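PDB 3III: CocE/NonD family hydrolase from Staphylococcus aureus subsp. aureus COL, which probably hydrolyses ester or amide bonds as a member of the alpha/beta-hydrolase superfamily related to X-Pro dipeptidyl-peptidases and cocaine esterases. Local coordinates for residues 176-190 against 250-264. Residues are numbered along the deposited sequence; the frame is centred on the assembly and turned at random.
Sequences WWVASLNPPHLKAMI and QRQVPLSQIKTPLLT
Met189, a selenomethionine, grips the neighbouring strand through both of its backbone polar atoms: its N donates to Pro261 O (3.0 Å), and its O accepts a straight bond from Leu263 N. Strands 186-190 and 262-264 thus run nearly parallel as adjacent central strands of the mixed sheet of an alpha/beta-hydrolase fold, with helix 170-179 leading into the first of them. At the turn after that helix, in one of its two modelled conformers, Asn182 ND2 donates to the backbone Gln257 O (2.8 Å, 164° at the hydrogen), which lies almost in the plane of the Asn182 amide. Two separate waters bridge the segments. One joins Trp177 NE1 to Arg251 O; the other donates to Pro183 O and Leu186 O and is hydrogen-bonded to Thr260 OG1, tying the turn 183-186, which runs into the first strand, to Thr260 just before the second.

Apolar packing joins the end of the helix to residues on both sides of the 3-10 segment 255-257. Ile258 CD1 meets the edge of the Trp176 indole at CE3, 3.7 Å away, and Leu262 CD1 approaches CZ3 of the same ring. Trp176 NE1 is held by Gly194 O. On the strand, Met189 SE, carried by CG between the backbone N and the carbonyl carbon (chi1 58°) and by an extended chi2, touches Ile258 CG2 and Thr260 CB. Val253 splits its two methyls: CG1, anti to the backbone N, reaches Trp176 O and Ser180 CB, whereas CG2 makes a close CH-pi contact over the five-membered ring of Trp177, 3.3 Å from its centroid.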
# COMPACT_ATOMS: atom_id res chain seq x y z
N TRP A 176 9.48 -1.50 -6.33
CA TRP A 176 8.95 -2.61 -7.11
C TRP A 176 9.33 -2.40 -8.57
O TRP A 176 9.76 -3.32 -9.27
CB TRP A 176 7.42 -2.70 -7.00
CG TRP A 176 6.86 -3.05 -5.63
CD1 TRP A 176 5.95 -2.29 -4.93
CD2 TRP A 176 7.09 -4.24 -4.85
NE1 TRP A 176 5.65 -2.91 -3.74
CE2 TRP A 176 6.28 -4.13 -3.69
CE3 TRP A 176 7.86 -5.41 -5.03
CZ2 TRP A 176 6.28 -5.10 -2.68
CZ3 TRP A 176 7.81 -6.40 -4.04
CH2 TRP A 176 7.03 -6.24 -2.88
N TRP A 177 9.11 -1.20 -9.05
CA TRP A 177 9.49 -0.85 -10.42
C TRP A 177 10.99 -1.12 -10.76
O TRP A 177 11.29 -1.89 -11.68
CB TRP A 177 9.07 0.60 -10.77
CG TRP A 177 7.71 0.61 -11.44
CD1 TRP A 177 6.53 1.07 -10.92
CD2 TRP A 177 7.39 0.10 -12.75
NE1 TRP A 177 5.53 0.88 -11.81
CE2 TRP A 177 6.02 0.28 -12.94
CE3 TRP A 177 8.14 -0.51 -13.76
CZ2 TRP A 177 5.38 -0.12 -14.11
CZ3 TRP A 177 7.51 -0.89 -14.92
CH2 TRP A 177 6.15 -0.69 -15.10
N VAL A 178 11.91 -0.48 -10.05
CA VAL A 178 13.34 -0.61 -10.45
C VAL A 178 13.83 -2.06 -10.27
O VAL A 178 14.60 -2.58 -11.08
CB VAL A 178 14.24 0.43 -9.73
CG1 VAL A 178 14.50 0.05 -8.24
CG2 VAL A 178 15.53 0.64 -10.48
N ALA A 179 13.33 -2.75 -9.25
CA ALA A 179 13.73 -4.14 -9.01
C ALA A 179 13.30 -5.06 -10.16
O ALA A 179 13.98 -6.08 -10.44
CB ALA A 179 13.20 -4.68 -7.66
N SER A 180 12.21 -4.71 -10.86
CA SER A 180 11.77 -5.51 -12.01
C SER A 180 12.80 -5.47 -13.18
O SER A 180 12.77 -6.30 -14.09
CB SER A 180 10.36 -5.08 -12.48
OG SER A 180 10.40 -3.87 -13.22
N LEU A 181 13.67 -4.46 -13.17
CA LEU A 181 14.75 -4.34 -14.14
C LEU A 181 16.08 -5.05 -13.72
O LEU A 181 17.00 -5.07 -14.48
CB LEU A 181 15.01 -2.84 -14.40
CG LEU A 181 13.84 -1.96 -14.86
CD1 LEU A 181 14.28 -0.50 -14.95
CD2 LEU A 181 13.27 -2.51 -16.22
N ASN A 182 16.14 -5.53 -12.47
CA ASN A 182 17.29 -6.24 -11.91
C ASN A 182 18.62 -5.47 -12.04
O ASN A 182 19.57 -5.94 -12.68
CB ASN A 182 17.38 -7.62 -12.55
CG ASN A 182 16.28 -8.49 -12.11
OD1 ASN A 182 16.24 -8.93 -10.96
ND2 ASN A 182 15.29 -8.69 -13.00
N PRO A 183 18.72 -4.30 -11.37
CA PRO A 183 19.99 -3.59 -11.41
C PRO A 183 21.06 -4.48 -10.75
O PRO A 183 20.79 -5.03 -9.66
CB PRO A 183 19.71 -2.31 -10.55
CG PRO A 183 18.24 -2.19 -10.47
CD PRO A 183 17.73 -3.60 -10.53
N PRO A 184 22.24 -4.67 -11.40
CA PRO A 184 23.23 -5.61 -10.87
C PRO A 184 23.71 -5.31 -9.42
O PRO A 184 23.96 -6.24 -8.67
CB PRO A 184 24.39 -5.50 -11.86
CG PRO A 184 23.73 -5.12 -13.13
CD PRO A 184 22.58 -4.26 -12.77
N HIS A 185 23.75 -4.04 -9.03
CA HIS A 185 24.18 -3.67 -7.67
C HIS A 185 23.08 -3.41 -6.68
O HIS A 185 23.36 -2.99 -5.56
CB HIS A 185 25.18 -2.50 -7.75
CG HIS A 185 26.40 -2.85 -8.53
ND1 HIS A 185 26.45 -2.75 -9.91
CD2 HIS A 185 27.58 -3.39 -8.14
CE1 HIS A 185 27.65 -3.15 -10.32
NE2 HIS A 185 28.35 -3.55 -9.27
N LEU A 186 21.81 -3.65 -7.06
CA LEU A 186 20.71 -3.64 -6.11
C LEU A 186 20.77 -5.01 -5.42
O LEU A 186 20.44 -6.05 -6.03
CB LEU A 186 19.35 -3.45 -6.81
CG LEU A 186 18.14 -3.44 -5.86
CD1 LEU A 186 18.21 -2.25 -4.90
CD2 LEU A 186 16.80 -3.54 -6.65
N LYS A 187 21.21 -5.01 -4.17
CA LYS A 187 21.45 -6.24 -3.41
C LYS A 187 20.34 -6.56 -2.39
O LYS A 187 20.33 -7.66 -1.84
CB LYS A 187 22.78 -6.17 -2.65
CG LYS A 187 24.01 -5.94 -3.55
CD LYS A 187 24.18 -7.04 -4.59
CE LYS A 187 25.45 -6.86 -5.45
NZ LYS A 187 26.62 -7.43 -4.67
N ALA A 188 19.41 -5.63 -2.16
CA ALA A 188 18.31 -5.82 -1.18
C ALA A 188 17.29 -4.69 -1.36
O ALA A 188 17.65 -3.59 -1.81
CB ALA A 188 18.87 -5.80 0.26
N MSE A 189 16.04 -4.94 -0.97
CA MSE A 189 14.99 -3.94 -1.10
C MSE A 189 13.99 -4.05 0.03
O MSE A 189 13.67 -5.18 0.49
CB MSE A 189 14.25 -4.09 -2.44
CG MSE A 189 13.65 -5.45 -2.62
SE MSE A 189 12.94 -5.77 -4.45
CE MSE A 189 11.51 -4.32 -4.40
N ILE A 190 13.50 -2.89 0.47
CA ILE A 190 12.52 -2.79 1.55
C ILE A 190 11.36 -1.88 1.04
O ILE A 190 11.31 -0.66 1.33
CB ILE A 190 13.12 -2.23 2.83
CG1 ILE A 190 14.37 -3.03 3.26
CG2 ILE A 190 12.08 -2.25 3.99
CD1 ILE A 190 15.05 -2.43 4.49
N GLN A 250 1.10 -0.99 -18.92
CA GLN A 250 2.44 -0.44 -18.70
C GLN A 250 2.64 0.14 -17.30
O GLN A 250 3.79 0.52 -16.95
CB GLN A 250 2.73 0.66 -19.71
CG GLN A 250 2.80 0.14 -21.12
CD GLN A 250 3.01 1.24 -22.09
OE1 GLN A 250 4.05 1.89 -22.08
NE2 GLN A 250 2.04 1.47 -22.97
N ARG A 251 1.56 0.18 -16.49
CA ARG A 251 1.64 0.65 -15.09
C ARG A 251 1.35 -0.45 -14.05
O ARG A 251 1.07 -0.16 -12.87
CB ARG A 251 0.76 1.87 -14.83
CG ARG A 251 0.87 3.02 -15.86
CD ARG A 251 2.26 3.61 -15.89
NE ARG A 251 2.38 4.88 -15.18
CZ ARG A 251 2.08 6.08 -15.69
NH1 ARG A 251 1.55 6.17 -16.93
NH2 ARG A 251 2.25 7.18 -14.98
N GLN A 252 1.46 -1.68 -14.52
CA GLN A 252 1.45 -2.85 -13.72
C GLN A 252 2.86 -3.43 -13.73
O GLN A 252 3.36 -3.88 -14.76
CB GLN A 252 0.46 -3.89 -14.22
CG GLN A 252 0.45 -5.23 -13.46
CD GLN A 252 -0.38 -6.27 -14.13
OE1 GLN A 252 0.09 -6.88 -15.08
NE2 GLN A 252 -1.64 -6.49 -13.67
N VAL A 253 3.53 -3.41 -12.58
CA VAL A 253 4.89 -3.92 -12.54
C VAL A 253 4.90 -5.43 -12.87
O VAL A 253 4.10 -6.18 -12.28
CB VAL A 253 5.52 -3.72 -11.10
CG1 VAL A 253 6.96 -4.37 -11.03
CG2 VAL A 253 5.54 -2.22 -10.70
N PRO A 254 5.86 -5.89 -13.72
CA PRO A 254 6.06 -7.35 -13.96
C PRO A 254 6.85 -7.96 -12.80
O PRO A 254 8.06 -8.19 -12.89
CB PRO A 254 6.85 -7.40 -15.28
CG PRO A 254 7.64 -6.13 -15.30
CD PRO A 254 6.79 -5.07 -14.52
N LEU A 255 6.12 -8.25 -11.74
CA LEU A 255 6.68 -8.60 -10.43
C LEU A 255 7.52 -9.89 -10.43
O LEU A 255 8.46 -10.00 -9.66
CB LEU A 255 5.55 -8.74 -9.42
CG LEU A 255 4.85 -7.43 -9.03
CD1 LEU A 255 3.61 -7.75 -8.24
CD2 LEU A 255 5.75 -6.53 -8.21
N SER A 256 7.18 -10.85 -11.30
CA SER A 256 7.91 -12.10 -11.37
C SER A 256 9.33 -11.97 -11.92
O SER A 256 10.13 -12.91 -11.88
CB SER A 256 7.10 -13.12 -12.18
OG SER A 256 7.05 -12.74 -13.53
N GLN A 257 9.65 -10.83 -12.50
CA GLN A 257 11.02 -10.49 -12.86
C GLN A 257 11.89 -10.15 -11.66
O GLN A 257 13.14 -10.10 -11.78
CB GLN A 257 11.00 -9.30 -13.80
CG GLN A 257 10.32 -9.64 -15.17
CD GLN A 257 10.33 -8.49 -16.16
OE1 GLN A 257 10.97 -7.46 -15.96
NE2 GLN A 257 9.63 -8.68 -17.25
N ILE A 258 11.28 -9.85 -10.52
CA ILE A 258 12.09 -9.44 -9.34
C ILE A 258 12.80 -10.65 -8.74
O ILE A 258 12.15 -11.67 -8.36
CB ILE A 258 11.24 -8.74 -8.30
CG1 ILE A 258 10.69 -7.45 -8.88
CG2 ILE A 258 12.00 -8.50 -7.01
CD1 ILE A 258 9.71 -6.75 -7.90
N LYS A 259 14.11 -10.54 -8.63
CA LYS A 259 14.94 -11.56 -7.96
C LYS A 259 15.66 -11.13 -6.68
O LYS A 259 16.27 -11.96 -5.97
CB LYS A 259 15.98 -12.07 -8.96
CG LYS A 259 15.35 -12.68 -10.20
CD LYS A 259 16.44 -12.92 -11.27
CE LYS A 259 15.98 -13.95 -12.30
NZ LYS A 259 16.81 -13.86 -13.58
N THR A 260 15.64 -9.83 -6.41
CA THR A 260 16.42 -9.19 -5.32
C THR A 260 15.90 -9.63 -3.94
O THR A 260 14.72 -9.71 -3.72
CB THR A 260 16.29 -7.63 -5.45
OG1 THR A 260 16.77 -7.22 -6.75
CG2 THR A 260 17.02 -6.87 -4.36
N PRO A 261 16.82 -9.91 -2.99
CA PRO A 261 16.39 -10.17 -1.63
C PRO A 261 15.46 -9.06 -1.11
O PRO A 261 15.72 -7.86 -1.29
CB PRO A 261 17.69 -10.16 -0.84
CG PRO A 261 18.73 -10.67 -1.80
CD PRO A 261 18.28 -10.08 -3.15
N LEU A 262 14.40 -9.48 -0.46
CA LEU A 262 13.19 -8.68 -0.30
C LEU A 262 12.60 -8.75 1.11
O LEU A 262 12.38 -9.83 1.63
CB LEU A 262 12.14 -9.20 -1.32
CG LEU A 262 10.70 -8.74 -1.14
CD1 LEU A 262 10.64 -7.21 -1.35
CD2 LEU A 262 9.78 -9.39 -2.18
N LEU A 263 12.41 -7.59 1.72
CA LEU A 263 11.65 -7.39 2.94
C LEU A 263 10.46 -6.46 2.60
O LEU A 263 10.63 -5.28 2.37
CB LEU A 263 12.55 -6.81 4.05
CG LEU A 263 11.83 -6.41 5.34
CD1 LEU A 263 11.11 -7.59 6.04
CD2 LEU A 263 12.78 -5.72 6.37
N THR A 264 9.25 -7.02 2.55
CA THR A 264 8.04 -6.29 2.28
C THR A 264 7.31 -5.95 3.53
O THR A 264 7.19 -6.81 4.44
CB THR A 264 7.10 -7.16 1.42
OG1 THR A 264 7.82 -7.57 0.24
CG2 THR A 264 5.80 -6.39 1.04
O HOH W 1 2.73 1.63 -11.57
O HOH W 2 18.71 -6.68 -8.47